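Local coordinates for cyclic nucleotide-binding protein (Brucella abortus biovar 1, PDB 5D1I) that is of unknown function but contains a cyclic nucleotide-binding domain, like those of regulators that act as DNA-binding transcription factors, at residues 14-18 and 61-65; 23-27 and 121-125; 56-60 and 91-95; 66-72 and 103-109. One frame throughout, in Å; residues are numbered along the deposited sequence.

Contact 1. Residues 14-18 and 61-65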
loop_
_atom_site.group_PDB
_atom_site.type_symbol
_atom_site.label_atom_id
_atom_site.label_comp_id
_atom_site.label_asym_id
_atom_site.label_seq_id
_atom_site.Cartn_x
_atom_site.Cartn_y
_atom_site.Cartn_z
ATOM N N ASP A 14 12.139 -3.445 7.861
ATOM C CA ASP A 14 10.766 -3.944 7.918
ATOM C C ASP A 14 9.785 -2.844 8.295
ATOM O O ASP A 14 8.760 -2.658 7.638
ATOM C CB ASP A 14 10.649 -5.097 8.916
ATOM C CG ASP A 14 11.368 -6.340 8.454
ATOM O OD1 ASP A 14 11.755 -6.396 7.266
ATOM O OD2 ASP A 14 11.538 -7.270 9.268
ATOM N N ILE A 15 10.107 -2.123 9.362
ATOM C CA ILE A 15 9.273 -1.024 9.830
ATOM C C ILE A 15 9.063 0.023 8.736
ATOM O O ILE A 15 7.937 0.460 8.501
ATOM C CB ILE A 15 9.879 -0.362 11.076
ATOM C CG1 ILE A 15 9.822 -1.333 12.264
ATOM C CG2 ILE A 15 9.152 0.935 11.402
ATOM C CD1 ILE A 15 10.412 -0.776 13.538
ATOM N N ARG A 16 10.138 0.409 8.056
ATOM C CA ARG A 16 10.030 1.401 6.990
ATOM C C ARG A 16 9.115 0.908 5.877
ATOM O O ARG A 16 8.257 1.648 5.396
ATOM C CB ARG A 16 11.404 1.748 6.409
ATOM C CG ARG A 16 11.355 2.924 5.440
ATOM C CD ARG A 16 12.550 2.956 4.498
ATOM N NE ARG A 16 12.671 1.728 3.715
ATOM C CZ ARG A 16 11.946 1.445 2.636
ATOM N NH1 ARG A 16 11.024 2.297 2.199
ATOM N NH2 ARG A 16 12.136 0.300 1.995
ATOM N N ILE A 17 9.299 -0.346 5.477
ATOM C CA ILE A 17 8.500 -0.931 4.404
ATOM C C ILE A 17 7.025 -0.992 4.789
ATOM O O ILE A 17 6.156 -0.580 4.020
ATOM C CB ILE A 17 8.988 -2.351 4.041
ATOM C CG1 ILE A 17 10.347 -2.289 3.345
ATOM C CG2 ILE A 17 7.991 -3.041 3.134
ATOM C CD1 ILE A 17 10.857 -3.641 2.901
ATOM N N LEU A 18 6.749 -1.497 5.987
ATOM C CA LEU A 18 5.374 -1.618 6.465
ATOM C C LEU A 18 4.702 -0.256 6.574
ATOM O O LEU A 18 3.489 -0.142 6.419
ATOM C CB LEU A 18 5.336 -2.329 7.817
ATOM C CG LEU A 18 5.704 -3.815 7.815
ATOM C CD1 LEU A 18 5.827 -4.324 9.234
ATOM C CD2 LEU A 18 4.676 -4.631 7.048
ATOM N N TYR A 61 0.679 -10.435 2.157
ATOM C CA TYR A 61 2.110 -10.606 1.968
ATOM C C TYR A 61 2.711 -9.313 1.451
ATOM O O TYR A 61 2.202 -8.727 0.500
ATOM C CB TYR A 61 2.404 -11.739 0.981
ATOM C CG TYR A 61 1.882 -13.093 1.398
ATOM C CD1 TYR A 61 2.662 -13.950 2.165
ATOM C CD2 TYR A 61 0.618 -13.525 1.014
ATOM C CE1 TYR A 61 2.196 -15.190 2.549
ATOM C CE2 TYR A 61 0.144 -14.770 1.393
ATOM C CZ TYR A 61 0.938 -15.596 2.162
ATOM O OH TYR A 61 0.482 -16.837 2.544
ATOM N N ILE A 62 3.801 -8.872 2.069
ATOM C CA ILE A 62 4.515 -7.705 1.581
ATOM C C ILE A 62 5.889 -8.151 1.118
ATOM O O ILE A 62 6.607 -8.826 1.854
ATOM C CB ILE A 62 4.651 -6.602 2.658
ATOM C CG1 ILE A 62 3.274 -6.088 3.092
ATOM C CG2 ILE A 62 5.482 -5.451 2.136
ATOM C CD1 ILE A 62 2.648 -6.860 4.236
ATOM N N ILE A 63 6.242 -7.796 -0.112
ATOM C CA ILE A 63 7.535 -8.180 -0.666
ATOM C C ILE A 63 8.648 -7.306 -0.110
ATOM O O ILE A 63 8.549 -6.080 -0.128
ATOM C CB ILE A 63 7.547 -8.087 -2.200
ATOM C CG1 ILE A 63 6.467 -8.983 -2.799
ATOM C CG2 ILE A 63 8.919 -8.475 -2.749
ATOM C CD1 ILE A 63 6.385 -8.899 -4.311
ATOM N N VAL A 64 9.699 -7.947 0.389
ATOM C CA VAL A 64 10.886 -7.243 0.849
ATOM C C VAL A 64 11.950 -7.252 -0.243
ATOM O O VAL A 64 12.406 -6.202 -0.690
ATOM C CB VAL A 64 11.456 -7.871 2.133
ATOM C CG1 VAL A 64 12.745 -7.172 2.546
ATOM C CG2 VAL A 64 10.430 -7.810 3.251
ATOM N N THR A 65 12.346 -8.447 -0.667
ATOM C CA THR A 65 13.255 -8.589 -1.799
ATOM C C THR A 65 12.731 -9.655 -2.755
ATOM O O THR A 65 12.070 -10.599 -2.331
ATOM C CB THR A 65 14.689 -8.965 -1.355
ATOM O OG1 THR A 65 14.665 -10.217 -0.660
ATOM C CG2 THR A 65 15.277 -7.894 -0.450
#

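Contact 2. Residues 23-27 and 121-125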
loop_
_atom_site.group_PDB
_atom_site.type_symbol
_atom_site.label_atom_id
_atom_site.label_comp_id
_atom_site.label_asym_id
_atom_site.label_seq_id
_atom_site.Cartn_x
_atom_site.Cartn_y
_atom_site.Cartn_z
ATOM N N LEU A 23 -2.900 0.606 4.469
ATOM C CA LEU A 23 -3.664 0.202 5.644
ATOM C C LEU A 23 -2.930 0.527 6.947
ATOM O O LEU A 23 -3.560 0.703 7.987
ATOM C CB LEU A 23 -3.981 -1.292 5.573
ATOM C CG LEU A 23 -5.091 -1.827 6.476
ATOM C CD1 LEU A 23 -6.371 -1.037 6.267
ATOM C CD2 LEU A 23 -5.320 -3.308 6.199
ATOM N N PHE A 24 -1.602 0.615 6.889
ATOM C CA PHE A 24 -0.797 0.848 8.089
ATOM C C PHE A 24 -0.349 2.301 8.180
ATOM O O PHE A 24 0.448 2.652 9.053
ATOM C CB PHE A 24 0.434 -0.071 8.110
ATOM C CG PHE A 24 0.121 -1.516 7.837
ATOM C CD1 PHE A 24 -1.071 -2.075 8.267
ATOM C CD2 PHE A 24 1.015 -2.311 7.142
ATOM C CE1 PHE A 24 -1.365 -3.401 8.009
ATOM C CE2 PHE A 24 0.726 -3.638 6.884
ATOM C CZ PHE A 24 -0.465 -4.182 7.320
ATOM N N GLU A 25 -0.878 3.133 7.283
ATOM C CA GLU A 25 -0.502 4.546 7.161
ATOM C C GLU A 25 -0.459 5.322 8.475
ATOM O O GLU A 25 0.505 6.034 8.748
ATOM C CB GLU A 25 -1.467 5.269 6.211
ATOM C CG GLU A 25 -1.296 6.791 6.210
ATOM C CD GLU A 25 -2.533 7.543 5.730
ATOM O OE1 GLU A 25 -3.575 6.902 5.454
ATOM O OE2 GLU A 25 -2.462 8.787 5.638
ATOM N N SER A 26 -1.507 5.196 9.278
ATOM C CA SER A 26 -1.639 6.025 10.472
ATOM C C SER A 26 -1.019 5.396 11.720
ATOM O O SER A 26 -1.154 5.935 12.818
ATOM C CB SER A 26 -3.113 6.330 10.735
ATOM O OG SER A 26 -3.846 5.133 10.920
ATOM N N PHE A 27 -0.344 4.264 11.552
ATOM C CA PHE A 27 0.268 3.568 12.684
ATOM C C PHE A 27 1.413 4.375 13.292
ATOM O O PHE A 27 2.214 4.979 12.577
ATOM C CB PHE A 27 0.798 2.191 12.265
ATOM C CG PHE A 27 -0.260 1.123 12.151
ATOM C CD1 PHE A 27 -1.593 1.449 11.957
ATOM C CD2 PHE A 27 0.090 -0.217 12.244
ATOM C CE1 PHE A 27 -2.555 0.457 11.850
ATOM C CE2 PHE A 27 -0.867 -1.212 12.140
ATOM C CZ PHE A 27 -2.191 -0.873 11.943
ATOM N N PHE A 121 -2.961 -8.280 12.848
ATOM C CA PHE A 121 -3.470 -6.951 12.544
ATOM C C PHE A 121 -4.557 -6.543 13.529
ATOM O O PHE A 121 -4.549 -5.426 14.050
ATOM C CB PHE A 121 -4.002 -6.909 11.110
ATOM C CG PHE A 121 -4.584 -5.584 10.715
ATOM C CD1 PHE A 121 -3.771 -4.479 10.539
ATOM C CD2 PHE A 121 -5.946 -5.449 10.499
ATOM C CE1 PHE A 121 -4.304 -3.253 10.168
ATOM C CE2 PHE A 121 -6.485 -4.228 10.125
ATOM C CZ PHE A 121 -5.659 -3.129 9.960
ATOM N N ARG A 122 -5.476 -7.465 13.798
ATOM C CA ARG A 122 -6.579 -7.209 14.718
ATOM C C ARG A 122 -6.095 -6.918 16.139
ATOM O O ARG A 122 -6.593 -6.000 16.793
ATOM C CB ARG A 122 -7.548 -8.397 14.743
ATOM C CG ARG A 122 -8.831 -8.116 15.521
ATOM C CD ARG A 122 -9.373 -9.351 16.224
ATOM N NE ARG A 122 -8.573 -9.719 17.388
ATOM C CZ ARG A 122 -7.949 -10.885 17.536
ATOM N NH1 ARG A 122 -8.033 -11.813 16.594
ATOM N NH2 ARG A 122 -7.243 -11.126 18.632
ATOM N N ARG A 123 -5.130 -7.707 16.613
ATOM C CA ARG A 123 -4.598 -7.557 17.969
ATOM C C ARG A 123 -3.981 -6.180 18.186
ATOM O O ARG A 123 -4.073 -5.611 19.271
ATOM C CB ARG A 123 -3.549 -8.631 18.270
ATOM C CG ARG A 123 -4.087 -10.043 18.413
ATOM C CD ARG A 123 -2.984 -11.006 18.832
ATOM N NE ARG A 123 -2.663 -10.894 20.254
ATOM C CZ ARG A 123 -1.563 -11.387 20.816
ATOM N NH1 ARG A 123 -0.664 -12.018 20.069
ATOM N NH2 ARG A 123 -1.358 -11.243 22.120
ATOM N N ILE A 124 -3.343 -5.650 17.151
ATOM C CA ILE A 124 -2.706 -4.345 17.254
ATOM C C ILE A 124 -3.750 -3.245 17.426
ATOM O O ILE A 124 -3.546 -2.294 18.175
ATOM C CB ILE A 124 -1.831 -4.058 16.025
ATOM C CG1 ILE A 124 -0.735 -5.119 15.919
ATOM C CG2 ILE A 124 -1.220 -2.668 16.107
ATOM C CD1 ILE A 124 0.357 -4.767 14.968
ATOM N N LEU A 125 -4.883 -3.394 16.754
ATOM C CA LEU A 125 -5.940 -2.395 16.829
ATOM C C LEU A 125 -6.780 -2.543 18.098
ATOM O O LEU A 125 -7.755 -1.819 18.291
ATOM C CB LEU A 125 -6.831 -2.481 15.593
ATOM C CG LEU A 125 -6.110 -2.156 14.286
ATOM C CD1 LEU A 125 -7.081 -2.140 13.127
ATOM C CD2 LEU A 125 -5.388 -0.823 14.398
#

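Contact 3. Residues 56-60 and 91-95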
loop_
_atom_site.group_PDB
_atom_site.type_symbol
_atom_site.label_atom_id
_atom_site.label_comp_id
_atom_site.label_asym_id
_atom_site.label_seq_id
_atom_site.Cartn_x
_atom_site.Cartn_y
_atom_site.Cartn_z
ATOM N N SER A 56 -9.345 -18.897 -0.507
ATOM C CA SER A 56 -9.709 -18.058 0.627
ATOM C C SER A 56 -8.459 -17.391 1.196
ATOM O O SER A 56 -7.394 -18.008 1.270
ATOM C CB SER A 56 -10.425 -18.877 1.701
ATOM O OG SER A 56 -11.073 -18.025 2.628
ATOM N N ALA A 57 -8.588 -16.126 1.582
ATOM C CA ALA A 57 -7.435 -15.332 1.996
ATOM C C ALA A 57 -7.608 -14.761 3.401
ATOM O O ALA A 57 -8.590 -14.076 3.678
ATOM C CB ALA A 57 -7.196 -14.215 1.006
ATOM N N ASP A 58 -6.649 -15.039 4.281
ATOM C CA ASP A 58 -6.721 -14.571 5.663
ATOM C C ASP A 58 -5.460 -13.821 6.072
ATOM O O ASP A 58 -5.219 -13.585 7.257
ATOM C CB ASP A 58 -6.963 -15.744 6.620
ATOM C CG ASP A 58 -5.868 -16.800 6.556
ATOM O OD1 ASP A 58 -4.841 -16.582 5.879
ATOM O OD2 ASP A 58 -6.033 -17.859 7.199
ATOM N N CYS A 59 -4.648 -13.456 5.088
ATOM C CA CYS A 59 -3.391 -12.783 5.378
ATOM C C CYS A 59 -2.889 -12.020 4.174
ATOM O O CYS A 59 -3.279 -12.302 3.040
ATOM C CB CYS A 59 -2.333 -13.789 5.829
ATOM S SG CYS A 59 -1.810 -14.929 4.528
ATOM N N ALA A 60 -2.010 -11.059 4.432
ATOM C CA ALA A 60 -1.388 -10.274 3.383
ATOM C C ALA A 60 0.104 -10.546 3.346
ATOM O O ALA A 60 0.717 -10.856 4.370
ATOM C CB ALA A 60 -1.653 -8.787 3.594
ATOM N N GLY A 91 -3.014 -9.061 -1.008
ATOM C CA GLY A 91 -4.058 -9.467 -0.084
ATOM C C GLY A 91 -4.307 -8.490 1.051
ATOM O O GLY A 91 -4.745 -8.893 2.128
ATOM N N GLU A 92 -4.043 -7.207 0.816
ATOM C CA GLU A 92 -4.271 -6.191 1.843
ATOM C C GLU A 92 -5.722 -6.184 2.318
ATOM O O GLU A 92 -5.993 -6.009 3.505
ATOM C CB GLU A 92 -3.900 -4.800 1.327
ATOM C CG GLU A 92 -3.914 -3.723 2.411
ATOM C CD GLU A 92 -3.709 -2.334 1.846
ATOM O OE1 GLU A 92 -4.365 -2.006 0.840
ATOM O OE2 GLU A 92 -2.895 -1.570 2.399
HETATM N N MSE A 93 -6.649 -6.386 1.384
HETATM C CA MSE A 93 -8.073 -6.363 1.704
HETATM C C MSE A 93 -8.488 -7.535 2.593
HETATM O O MSE A 93 -9.509 -7.475 3.279
HETATM C CB MSE A 93 -8.908 -6.364 0.422
HETATM C CG MSE A 93 -8.827 -5.076 -0.379
HETATM SE SE MSE A 93 -9.276 -3.504 0.687
HETATM C CE MSE A 93 -7.493 -2.743 0.877
ATOM N N ALA A 94 -7.701 -8.605 2.574
ATOM C CA ALA A 94 -8.006 -9.772 3.397
ATOM C C ALA A 94 -7.941 -9.430 4.881
ATOM O O ALA A 94 -8.557 -10.100 5.701
ATOM C CB ALA A 94 -7.058 -10.915 3.079
ATOM N N LEU A 95 -7.202 -8.376 5.214
ATOM C CA LEU A 95 -7.007 -7.976 6.603
ATOM C C LEU A 95 -8.244 -7.313 7.189
ATOM O O LEU A 95 -8.399 -7.248 8.411
ATOM C CB LEU A 95 -5.814 -7.022 6.723
ATOM C CG LEU A 95 -4.432 -7.564 6.350
ATOM C CD1 LEU A 95 -3.377 -6.487 6.534
ATOM C CD2 LEU A 95 -4.089 -8.791 7.169
#

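Contact 4. Residues 66-72 and 103-109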
loop_
_atom_site.group_PDB
_atom_site.type_symbol
_atom_site.label_atom_id
_atom_site.label_comp_id
_atom_site.label_asym_id
_atom_site.label_seq_id
_atom_site.Cartn_x
_atom_site.Cartn_y
_atom_site.Cartn_z
ATOM N N GLY A 66 13.022 -9.499 -4.042
ATOM C CA GLY A 66 12.647 -10.500 -5.026
ATOM C C GLY A 66 11.591 -10.035 -6.009
ATOM O O GLY A 66 11.219 -8.861 -6.037
ATOM N N THR A 67 11.107 -10.967 -6.823
ATOM C CA THR A 67 10.121 -10.651 -7.847
ATOM C C THR A 67 9.052 -11.733 -7.922
ATOM O O THR A 67 9.356 -12.931 -7.950
ATOM C CB THR A 67 10.772 -10.491 -9.241
ATOM O OG1 THR A 67 11.869 -9.574 -9.160
ATOM C CG2 THR A 67 9.758 -9.979 -10.251
ATOM N N ILE A 68 7.802 -11.296 -7.965
ATOM C CA ILE A 68 6.664 -12.190 -8.049
ATOM C C ILE A 68 5.826 -11.829 -9.268
ATOM O O ILE A 68 5.489 -10.663 -9.471
ATOM C CB ILE A 68 5.800 -12.113 -6.774
ATOM C CG1 ILE A 68 6.484 -12.852 -5.622
ATOM C CG2 ILE A 68 4.406 -12.676 -7.021
ATOM C CD1 ILE A 68 5.790 -12.668 -4.287
ATOM N N THR A 69 5.511 -12.823 -10.090
ATOM C CA THR A 69 4.612 -12.610 -11.215
ATOM C C THR A 69 3.167 -12.886 -10.813
ATOM O O THR A 69 2.852 -13.958 -10.290
ATOM C CB THR A 69 4.991 -13.497 -12.410
ATOM O OG1 THR A 69 6.241 -13.056 -12.942
ATOM C CG2 THR A 69 3.936 -13.412 -13.499
ATOM N N LEU A 70 2.299 -11.904 -11.042
ATOM C CA LEU A 70 0.867 -12.066 -10.830
ATOM C C LEU A 70 0.227 -12.555 -12.116
ATOM O O LEU A 70 0.558 -12.071 -13.196
ATOM C CB LEU A 70 0.223 -10.750 -10.392
ATOM C CG LEU A 70 0.833 -10.036 -9.187
ATOM C CD1 LEU A 70 0.025 -8.787 -8.860
ATOM C CD2 LEU A 70 0.894 -10.966 -7.985
ATOM N N PHE A 71 -0.693 -13.506 -12.013
ATOM C CA PHE A 71 -1.285 -14.082 -13.213
ATOM C C PHE A 71 -2.733 -14.508 -13.008
ATOM O O PHE A 71 -3.201 -14.639 -11.878
ATOM C CB PHE A 71 -0.451 -15.281 -13.692
ATOM C CG PHE A 71 -0.305 -16.381 -12.667
ATOM C CD1 PHE A 71 -1.261 -17.381 -12.558
ATOM C CD2 PHE A 71 0.794 -16.422 -11.827
ATOM C CE1 PHE A 71 -1.124 -18.395 -11.622
ATOM C CE2 PHE A 71 0.934 -17.429 -10.889
ATOM C CZ PHE A 71 -0.022 -18.417 -10.788
ATOM N N HIS A 72 -3.439 -14.711 -14.117
ATOM C CA HIS A 72 -4.782 -15.274 -14.083
ATOM C C HIS A 72 -4.754 -16.685 -14.646
ATOM O O HIS A 72 -4.038 -16.952 -15.608
ATOM C CB HIS A 72 -5.765 -14.409 -14.876
ATOM C CG HIS A 72 -6.189 -13.165 -14.160
ATOM N ND1 HIS A 72 -6.740 -13.186 -12.897
ATOM C CD2 HIS A 72 -6.149 -11.864 -14.530
ATOM C CE1 HIS A 72 -7.016 -11.951 -12.517
ATOM N NE2 HIS A 72 -6.666 -11.128 -13.490
ATOM N N THR A 103 -5.713 -12.915 -7.792
ATOM C CA THR A 103 -4.844 -13.450 -8.838
ATOM C C THR A 103 -4.055 -14.643 -8.328
ATOM O O THR A 103 -4.071 -14.947 -7.137
ATOM C CB THR A 103 -3.831 -12.407 -9.336
ATOM O OG1 THR A 103 -2.746 -12.334 -8.403
ATOM C CG2 THR A 103 -4.471 -11.027 -9.470
ATOM N N GLY A 104 -3.354 -15.311 -9.235
ATOM C CA GLY A 104 -2.324 -16.249 -8.834
ATOM C C GLY A 104 -1.061 -15.448 -8.586
ATOM O O GLY A 104 -0.986 -14.276 -8.957
ATOM N N ALA A 105 -0.075 -16.065 -7.947
ATOM C CA ALA A 105 1.202 -15.412 -7.686
ATOM C C ALA A 105 2.304 -16.451 -7.564
ATOM O O ALA A 105 2.174 -17.407 -6.806
ATOM C CB ALA A 105 1.128 -14.575 -6.425
ATOM N N VAL A 106 3.385 -16.258 -8.313
ATOM C CA VAL A 106 4.526 -17.162 -8.265
ATOM C C VAL A 106 5.823 -16.362 -8.181
ATOM O O VAL A 106 5.968 -15.327 -8.831
ATOM C CB VAL A 106 4.556 -18.099 -9.501
ATOM C CG1 VAL A 106 4.651 -17.292 -10.788
ATOM C CG2 VAL A 106 5.704 -19.098 -9.405
ATOM N N ALA A 107 6.754 -16.829 -7.355
ATOM C CA ALA A 107 8.061 -16.196 -7.252
ATOM C C ALA A 107 8.883 -16.473 -8.501
ATOM O O ALA A 107 9.109 -17.630 -8.851
ATOM C CB ALA A 107 8.797 -16.689 -6.015
ATOM N N ASP A 108 9.323 -15.412 -9.172
ATOM C CA ASP A 108 10.190 -15.544 -10.341
ATOM C C ASP A 108 11.601 -15.914 -9.921
ATOM O O ASP A 108 12.263 -16.728 -10.558
ATOM C CB ASP A 108 10.221 -14.246 -11.148
ATOM C CG ASP A 108 8.849 -13.828 -11.629
ATOM O OD1 ASP A 108 7.988 -14.712 -11.810
ATOM O OD2 ASP A 108 8.628 -12.617 -11.827
ATOM N N VAL A 109 12.063 -15.281 -8.851
ATOM C CA VAL A 109 13.375 -15.555 -8.286
ATOM C C VAL A 109 13.199 -15.757 -6.789
ATOM O O VAL A 109 12.088 -15.591 -6.276
ATOM C CB VAL A 109 14.363 -14.408 -8.551
ATOM C CG1 VAL A 109 14.593 -14.239 -10.045
ATOM C CG2 VAL A 109 13.842 -13.117 -7.938
#

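Contact 1. Residues 14-18 and 61-65
The strand side of this contact turns a corner within the contact itself: V64 and T65 both face E112, a classic beta bulge, and V64 comes within the helix's reach where the chain turns. The axes of helix 14-18 and strand 61-63 approach to 10.1 Å at 111°, so the helix lies steeply across the strand and only a few side chains can bridge the gap. The nearest CA pairs are I17 with V64 at 7.6 Å and L18 with I62 at 7.9 Å. I17 is the central residue, pointing toward the strand and using two of its methyl groups: CG2 lies 3.6 Å from I62 CG2, while CD1 lies 4.0 Å from V64 CG1. L18 starts off sideways, yet its CD2 comes to 4.1 Å from I62 CD1. Alternation along the strand sends I62 toward the helix and I63 away from it. The D14 carboxylate only grazes V64, with OD1 4.5 Å from CG2, and is paired with R41 in a salt bridge. The two segments therefore meet through aliphatic packing, while the D14-R41 salt bridge adds a polar tie from the helix to strand 40-44 of the same sheet.

Contact 2. Residues 23-27 and 121-125
F121 adopts the t rotamer (chi1 178°), which carries its ring out from the C-terminal helix to the loop residues L23, F24 and F27. Atom CE1 of F121 is the point of convergence: it lies 3.6 Å from F24 CE1 and 3.6 Å from F27 CZ. Relative to F24 it sits at the ring edge, near the ring plane; the F24 and F121 rings have centroids 5.9 Å apart and planes at 45°, an oblique pairing. L23, with chi1 t and chi2 p, directs CD2 to 4.3 Å from the F121 ring centroid, 30° off the normal, an off-centre CH-pi contact. A type I turn from F24 to F27, closed by F27 N to F24 O at 3.1 Å, lets these two phenylalanines, both m in chi1, converge on the same partner. F27 also meets I124, at the end of the helix, and L125 just after it, both m,t: its CE2 is 4.2 Å from I124 CG2 and its CE1 4.0 Å from L125 CD2. On the outer side of the turn, E25 binds G91 of the second subunit. Within the chain, L95 and I96 adjoin the cluster, and the contact lies between helices 29-38 and 118-124 beside the beta barrel, with F24, F27 and I124 all touching 29-38 through L32, L35 or Q31.

Contact 3. Residues 56-60 and 91-95
G91 leads into a 3-10 turn at 92-95, with A94 N to G91 O at 3.0 Å and L95 N to E92 O at 3.2 Å, and the turn lies close against residues 56-60, a strand interrupted at D58 (psi 14°). CA atoms come to 4.4 Å between A60 and G91 and to 5.5 Å between D58 and A94. Such closeness needs a glycine: G91 has phi 84° and psi 28°, where a CB would jam against the preceding carbonyl and clash with C59 O. Small side chains complete the fit. A60 CB rests 3.4 Å from G91 O and 4.1 Å from L95 CG, while A94 CB touches A57 at both CB (3.9 Å) and O (3.6 Å). L95 CD2 reaches C59 CA at 4.4 Å; the C59 side chain itself points away. E92 also points away. The sequence GEMAL, with R101 following, resembles the phosphate-binding cassette of cyclic nucleotide-binding domains, which probably places this turn at the family's ligand pocket. Chemically, the two segments meet by close fit without polar bonds between them; the turn's polar anchors lie elsewhere, E92 OE2 accepting from L23 N and G91 N bonding E25 of the second subunit.

Contact 4. Residues 66-72 and 103-109
I68, L70, A105 and A107 form the buried apolar face of this antiparallel pair: A105 CB lies 3.8 Å from I68 CG2 and 3.9 Å from L70 CD2. On the other face, the F71 ring folds over G104, whose CA is 3.8 Å from the ring centroid and 16° off its normal, a CH-pi contact. A CB on G104 would clash with this ring. F71 CE2 also meets V106 CG1 at 3.7 Å. Backbone bonding is regular, the strand axes lying 4.5 Å apart at 158°. T69 N bonds V106 O at 2.8 Å. In return, V106 N bonds T69 O at 3.1 Å, and F71 pairs likewise with G104. Toward the polar edge, D108 N bonds T67 O at 2.8 Å, and T69 OG1 hydrogen-bonds to the D108 carboxylate, 2.7 Å from both OD1 and OD2. These are the two inner strands of a four-stranded antiparallel sheet, with strand 77-84 beside 68-74 and strand 49-51 beside 104-107.

Along the chain, contact 1 opens first and closes before contact 4 begins; contact 3 alternates with both, and contact 2 encloses contacts 3 and 4. Contacts 1 and 3 share strand 56-63, their centres about 16 Å apart on opposite sides of the chain's centre. Contacts 2 and 3 are joined where L23 N meets E92 OE2 at 3.0 Å. Contact 4 lies about 26 Å from contact 2, centre to centre. Contact 1 seats helix 11-18 on strand 56-63, contact 2 ties helix 118-124 to the loop between the two N-terminal helices, contact 3 folds turn 91-95 onto strand 56-63, and contact 4 pairs the inner strands of the four-stranded sheet. Contacts 2, 3 and 4 touch the second subunit.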